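Transferrin (Manduca sexta, PDB 6WB6) binds a single ferric ion per molecule together with a carbonate anion and transports iron. Local coordinates at residues A[434-439]-A[544-549]; A[440-445]-A[539-544]; A[499-504]-A[522-527]. One frame throughout, in Å; residues are numbered along the deposited sequence.

Contact 1: residues A[434-439]-A[544-549]; sequences TPNYAV and VSSADL
The Ser546 side chain lies against the backbone of Tyr437 at the start of strand 437-443, where this strand pairs antiparallel with strand 542-545 in the mixed sheet of the second transferrin-like half. With OG turned between its own N and carbonyl carbon (chi1 61°), the hydroxyl takes a nearly straight hydrogen bond from Tyr437 N to OG at 2.9 Å. The Ser546 backbone answers, its N donating to Tyr437 O at 2.6 Å, so the Tyr437 backbone is gripped at both N and O just as the other strand bends into a 3-10 segment. Further along, Val439 and Val544 form a hydrogen-bonded pair, with Val439 N to Val544 O at 3.0 Å. Their branched side chains turn to the same face, where CG2 of Val439 meets Leu549 CD2 tip to tip at 3.8 Å. On the other face a small Ala438 fits where Phe467, Ser468 and Ala472 of helix 467-479 pack on it. Ser545 makes the ST turn that starts the bend, its OG accepting from Ala547 N at 2.8 Å. An alanine here would probably leave the Ala547 N-H without that acceptor and let the turn relax away from Asn436, whose OD1 rests on the methyl of Ala547. A water finishes the join, donating to Asn436 OD1 at 2.6 Å and hydrogen-bonded to Ser546 OG at 2.9 Å.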
# COMPACT_ATOMS: atom_id res chain seq x y z
N THR A 434 4.79 6.34 12.02
CA THR A 434 4.34 6.49 13.39
C THR A 434 3.34 7.64 13.41
O THR A 434 3.56 8.62 12.69
CB THR A 434 5.57 6.80 14.24
OG1 THR A 434 6.23 5.59 14.63
CG2 THR A 434 5.22 7.60 15.41
N PRO A 435 2.25 7.57 14.18
CA PRO A 435 1.43 8.79 14.33
C PRO A 435 2.25 9.87 15.00
O PRO A 435 3.30 9.59 15.58
CB PRO A 435 0.26 8.34 15.21
CG PRO A 435 0.31 6.84 15.19
CD PRO A 435 1.73 6.47 15.01
N ASN A 436 1.77 11.11 14.92
CA ASN A 436 2.37 12.15 15.73
C ASN A 436 2.09 11.89 17.20
O ASN A 436 1.09 11.24 17.55
CB ASN A 436 1.82 13.52 15.35
CG ASN A 436 2.24 13.93 13.96
OD1 ASN A 436 3.40 13.79 13.57
ND2 ASN A 436 1.27 14.40 13.18
N TYR A 437 2.97 12.39 18.06
CA TYR A 437 2.76 12.36 19.50
C TYR A 437 2.80 13.77 20.07
O TYR A 437 3.62 14.60 19.67
CB TYR A 437 3.81 11.51 20.20
CG TYR A 437 3.60 10.04 19.99
CD1 TYR A 437 3.71 9.47 18.73
CD2 TYR A 437 3.28 9.21 21.05
CE1 TYR A 437 3.51 8.13 18.54
CE2 TYR A 437 3.08 7.87 20.87
CZ TYR A 437 3.20 7.33 19.62
OH TYR A 437 3.01 5.99 19.43
N ALA A 438 1.90 14.01 21.02
CA ALA A 438 2.05 15.18 21.87
C ALA A 438 3.16 14.92 22.87
O ALA A 438 3.13 13.91 23.59
CB ALA A 438 0.74 15.49 22.58
N VAL A 439 4.15 15.79 22.92
CA VAL A 439 5.29 15.58 23.80
C VAL A 439 5.48 16.80 24.67
O VAL A 439 4.79 17.81 24.53
CB VAL A 439 6.58 15.25 23.04
CG1 VAL A 439 6.32 14.13 22.05
CG2 VAL A 439 7.16 16.47 22.34
N VAL A 544 4.21 20.56 22.82
CA VAL A 544 4.17 20.74 21.38
C VAL A 544 3.90 19.38 20.77
O VAL A 544 3.81 18.38 21.48
CB VAL A 544 5.48 21.35 20.86
CG1 VAL A 544 5.63 22.77 21.42
CG2 VAL A 544 6.68 20.48 21.27
N SER A 545 3.72 19.34 19.46
CA SER A 545 3.63 18.08 18.76
C SER A 545 5.02 17.59 18.45
O SER A 545 5.93 18.38 18.22
CB SER A 545 2.86 18.22 17.45
OG SER A 545 3.15 17.08 16.63
N SER A 546 5.16 16.27 18.35
CA SER A 546 6.42 15.70 17.87
C SER A 546 6.75 16.19 16.46
O SER A 546 7.93 16.33 16.11
CB SER A 546 6.35 14.18 17.90
OG SER A 546 5.32 13.72 17.07
N ALA A 547 5.72 16.50 15.66
CA ALA A 547 5.94 17.01 14.31
C ALA A 547 6.71 18.34 14.30
O ALA A 547 7.29 18.70 13.27
CB ALA A 547 4.59 17.17 13.60
N ASP A 548 6.72 19.08 15.40
CA ASP A 548 7.36 20.39 15.47
C ASP A 548 8.70 20.35 16.18
O ASP A 548 9.22 21.42 16.54
CB ASP A 548 6.44 21.39 16.18
CG ASP A 548 5.35 21.95 15.28
OD1 ASP A 548 5.38 21.71 14.05
OD2 ASP A 548 4.46 22.65 15.81
N LEU A 549 9.26 19.17 16.41
CA LEU A 549 10.50 19.09 17.18
C LEU A 549 11.73 19.61 16.43
O LEU A 549 12.77 19.81 17.06
CB LEU A 549 10.72 17.65 17.65
CG LEU A 549 9.69 17.17 18.68
CD1 LEU A 549 9.92 15.73 19.07
CD2 LEU A 549 9.69 18.07 19.95
O HOH W 1 5.77 12.90 14.31

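Contact 2: residues A[440-445]-A[539-544]; sequences AVVKKG and GDVAFV
Val541 pushes its CG2 methyl into the hollow between Ala440 and Val442, reaching Ala440 CB at 3.8 Å and Val442 CG1 at 3.9 Å. The same methyl, anti to the backbone N, also sits 4.2 Å above one face of the Phe543 ring, off toward its rim. Ala440 suits this spot because a lone CB leaves room for both the valine methyl and the ring, which also meets His461. On the face of Val441, Ala542 and Val544, Ala542 is the hollow, its CB 4.1 Å from Val441 CB, while Val441 CG2 reaches past it to Val544. There the two valines cross at about a right angle, and their CG2 methyls stand only 3.5 Å apart, a tight fit. Ala530 and Leu534 of helix 530-535 cover this side, so the small alanine gives the helix space to come close. The axes of strand segments 440-443 and 542-544 come within 4.7 Å. Val441 N donates a hydrogen bond to Ala542 O at 2.8 Å, and Ala542 N returns one to Val441 O. The backbones of Val442 and Val541 hydrogen-bond instead to Glu558 and Cys460 of flanking strands. The touching side chains carry no charge, implying cohesion by close fit.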
# COMPACT_ATOMS: atom_id res chain seq x y z
N ALA A 440 6.40 16.65 25.62
CA ALA A 440 6.75 17.67 26.60
C ALA A 440 8.25 17.92 26.47
O ALA A 440 9.05 17.06 26.86
CB ALA A 440 6.41 17.24 28.01
N VAL A 441 8.61 19.08 25.93
CA VAL A 441 10.00 19.42 25.65
C VAL A 441 10.54 20.22 26.82
O VAL A 441 9.89 21.18 27.28
CB VAL A 441 10.10 20.22 24.33
CG1 VAL A 441 11.55 20.50 23.98
CG2 VAL A 441 9.40 19.48 23.20
N VAL A 442 11.71 19.81 27.32
CA VAL A 442 12.41 20.49 28.41
C VAL A 442 13.86 20.75 27.98
O VAL A 442 14.38 20.08 27.09
CB VAL A 442 12.39 19.68 29.73
CG1 VAL A 442 11.00 19.75 30.37
CG2 VAL A 442 12.81 18.20 29.50
N LYS A 443 14.48 21.75 28.60
CA LYS A 443 15.91 21.94 28.41
C LYS A 443 16.69 20.83 29.10
O LYS A 443 16.26 20.30 30.13
CB LYS A 443 16.36 23.29 28.97
CG LYS A 443 15.84 24.48 28.19
CD LYS A 443 16.68 25.72 28.42
CE LYS A 443 16.13 26.87 27.58
NZ LYS A 443 16.79 28.18 27.80
N LYS A 444 17.83 20.47 28.54
CA LYS A 444 18.63 19.45 29.18
C LYS A 444 19.05 19.93 30.56
O LYS A 444 19.38 21.10 30.75
CB LYS A 444 19.86 19.10 28.34
CG LYS A 444 19.53 18.21 27.16
CD LYS A 444 20.73 17.44 26.67
CE LYS A 444 20.47 16.87 25.28
NZ LYS A 444 21.55 15.97 24.82
N GLY A 445 18.99 19.02 31.54
CA GLY A 445 19.51 19.32 32.85
C GLY A 445 18.59 20.09 33.77
O GLY A 445 18.96 20.32 34.93
N GLY A 539 8.86 29.67 29.79
CA GLY A 539 8.25 28.47 30.31
C GLY A 539 9.34 27.44 30.57
O GLY A 539 10.43 27.51 29.99
N ASP A 540 9.03 26.51 31.47
CA ASP A 540 9.96 25.45 31.87
C ASP A 540 9.69 24.14 31.15
O ASP A 540 10.42 23.16 31.37
CB ASP A 540 9.85 25.23 33.39
CG ASP A 540 9.93 26.53 34.16
OD1 ASP A 540 11.05 27.09 34.21
OD2 ASP A 540 8.88 27.02 34.66
N VAL A 541 8.67 24.10 30.31
CA VAL A 541 8.31 22.91 29.55
C VAL A 541 7.44 23.36 28.38
O VAL A 541 6.60 24.26 28.54
CB VAL A 541 7.59 21.87 30.45
CG1 VAL A 541 6.31 22.48 31.03
CG2 VAL A 541 7.28 20.58 29.69
N ALA A 542 7.64 22.76 27.21
CA ALA A 542 6.85 23.11 26.03
C ALA A 542 6.02 21.91 25.60
O ALA A 542 6.59 20.89 25.21
CB ALA A 542 7.74 23.58 24.88
N PHE A 543 4.69 22.04 25.66
CA PHE A 543 3.78 21.02 25.14
C PHE A 543 3.53 21.32 23.67
O PHE A 543 2.75 22.21 23.31
CB PHE A 543 2.47 20.98 25.91
CG PHE A 543 2.65 20.78 27.38
CD1 PHE A 543 2.72 19.51 27.92
CD2 PHE A 543 2.79 21.88 28.22
CE1 PHE A 543 2.92 19.33 29.28
CE2 PHE A 543 3.00 21.70 29.58
CZ PHE A 543 3.06 20.43 30.11
N VAL A 544 4.21 20.56 22.82
CA VAL A 544 4.17 20.74 21.38
C VAL A 544 3.90 19.38 20.77
O VAL A 544 3.81 18.38 21.48
CB VAL A 544 5.48 21.35 20.86
CG1 VAL A 544 5.63 22.77 21.42
CG2 VAL A 544 6.68 20.48 21.27

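Contact 3: residues A[499-504]-A[522-527]; sequences GSCLPG and KQCGSD
Cys501 reaches across to Cys524 from the end of strand 499-501. Its CB lies 3.6 Å from Cys524 CA and 3.8 Å from Gln523 C, close against that backbone. SG stands anti to the backbone N (chi1 -178°), which carries it to Cys524 SG, bonded at 2.1 Å with a disulfide torsion of 98°. Only cysteine can supply this bond; Cys533 of helix 530-535, itself bridged to Cys460, packs on Cys501. Just before the bridge, Gln523 N donates an almost straight hydrogen bond to Ser500 O at 3.0 Å, coming from above the carbonyl plane. Gln523 bends at chi2 and its CG packs on the strand backbone, 3.3 Å from Gly499 C. Glycine suits position 499 because a beta carbon would run into Lys522 CE and Gln523 OE1 and, at phi 106°, jam against the preceding carbonyl O. Ser500 points away from the loop, and its OG is hydrogen-bonded to Ser459 OG of parallel strand 458-461. After the cystine the chain folds through a type II' turn from Cys524 to Asp527, Gly525 taking the positive phi of its second position. A disulfide thus pins a long loop to the mixed sheet of the second transferrin-like half.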
# COMPACT_ATOMS: atom_id res chain seq x y z
N GLY A 499 2.66 31.11 35.21
CA GLY A 499 2.20 31.68 33.96
C GLY A 499 2.52 30.78 32.78
O GLY A 499 3.41 29.92 32.82
N SER A 500 1.79 31.02 31.69
CA SER A 500 1.84 30.14 30.53
C SER A 500 1.59 30.93 29.25
O SER A 500 0.98 32.01 29.25
CB SER A 500 0.81 29.02 30.65
OG SER A 500 1.08 28.21 31.78
N CYS A 501 2.05 30.37 28.14
CA CYS A 501 1.73 30.86 26.81
C CYS A 501 0.98 29.76 26.08
O CYS A 501 1.59 28.77 25.66
CB CYS A 501 2.97 31.26 26.02
SG CYS A 501 2.44 31.92 24.39
N LEU A 502 -0.33 29.95 25.95
CA LEU A 502 -1.22 29.02 25.25
C LEU A 502 -1.96 29.86 24.21
O LEU A 502 -3.08 30.34 24.45
CB LEU A 502 -2.14 28.32 26.23
CG LEU A 502 -3.18 27.31 25.71
CD1 LEU A 502 -2.56 26.09 25.03
CD2 LEU A 502 -4.06 26.86 26.86
N PRO A 503 -1.35 30.07 23.04
CA PRO A 503 -1.91 31.02 22.07
C PRO A 503 -3.38 30.77 21.76
O PRO A 503 -3.79 29.65 21.46
CB PRO A 503 -1.04 30.81 20.82
CG PRO A 503 0.25 30.27 21.35
CD PRO A 503 -0.05 29.51 22.62
N GLY A 504 -4.17 31.83 21.83
CA GLY A 504 -5.57 31.73 21.50
C GLY A 504 -6.47 31.37 22.66
O GLY A 504 -7.69 31.30 22.47
N LYS A 522 0.00 34.62 29.85
CA LYS A 522 0.86 35.57 30.55
C LYS A 522 2.28 35.55 30.01
O LYS A 522 2.94 36.59 29.97
CB LYS A 522 0.84 35.27 32.05
CG LYS A 522 1.52 36.34 32.90
CD LYS A 522 1.05 36.32 34.37
CE LYS A 522 1.84 35.35 35.21
NZ LYS A 522 3.23 35.84 35.42
N GLN A 523 2.78 34.39 29.59
CA GLN A 523 4.18 34.22 29.21
C GLN A 523 4.41 34.35 27.71
O GLN A 523 5.50 34.06 27.23
CB GLN A 523 4.70 32.86 29.66
CG GLN A 523 4.70 32.69 31.14
CD GLN A 523 5.53 33.75 31.80
OE1 GLN A 523 5.01 34.61 32.51
NE2 GLN A 523 6.82 33.72 31.55
N CYS A 524 3.39 34.74 26.95
CA CYS A 524 3.55 34.76 25.51
C CYS A 524 4.55 35.83 25.08
O CYS A 524 5.15 35.72 24.00
CB CYS A 524 2.18 34.94 24.86
SG CYS A 524 1.15 33.42 24.96
N GLY A 525 4.80 36.81 25.95
CA GLY A 525 5.79 37.85 25.71
C GLY A 525 5.80 38.35 24.29
O GLY A 525 4.75 38.57 23.67
N SER A 526 7.00 38.50 23.75
CA SER A 526 7.21 39.08 22.43
C SER A 526 6.97 38.09 21.28
O SER A 526 7.09 38.49 20.12
CB SER A 526 8.64 39.61 22.36
OG SER A 526 9.54 38.71 23.00
N ASP A 527 6.62 36.84 21.57
CA ASP A 527 6.71 35.79 20.57
C ASP A 527 6.15 34.52 21.19
O ASP A 527 6.80 33.88 22.02
CB ASP A 527 8.17 35.63 20.13
CG ASP A 527 8.40 34.49 19.15
OD1 ASP A 527 7.49 33.67 18.87
OD2 ASP A 527 9.52 34.44 18.64

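How the contacts relate
From the N terminus, strand 437-443 supplies the first halves of contact 1 and then contact 2. The chain goes on through strand 458-461 and helix 467-479 to strand 499-501, where contact 3 closes the shortest loop, fastening 522-527 to that strand. Helix 530-535 follows; strand 542-545, the neighbour of 437-443 in the mixed sheet, closes contact 2 and, with the 3-10 segment after it, contact 1. The three loops nest without crossing: contact 3 inside contact 2, and contact 2 inside contact 1. Contacts 1 and 2 share Val544 and touch where Leu549 CD2 meets Val441 CG2. Contact 3 stays about 5 Å from contact 2 between nearest atoms, yet belongs to the same sheet, since 499-501 pairs with 458-461, which pairs with 542-545.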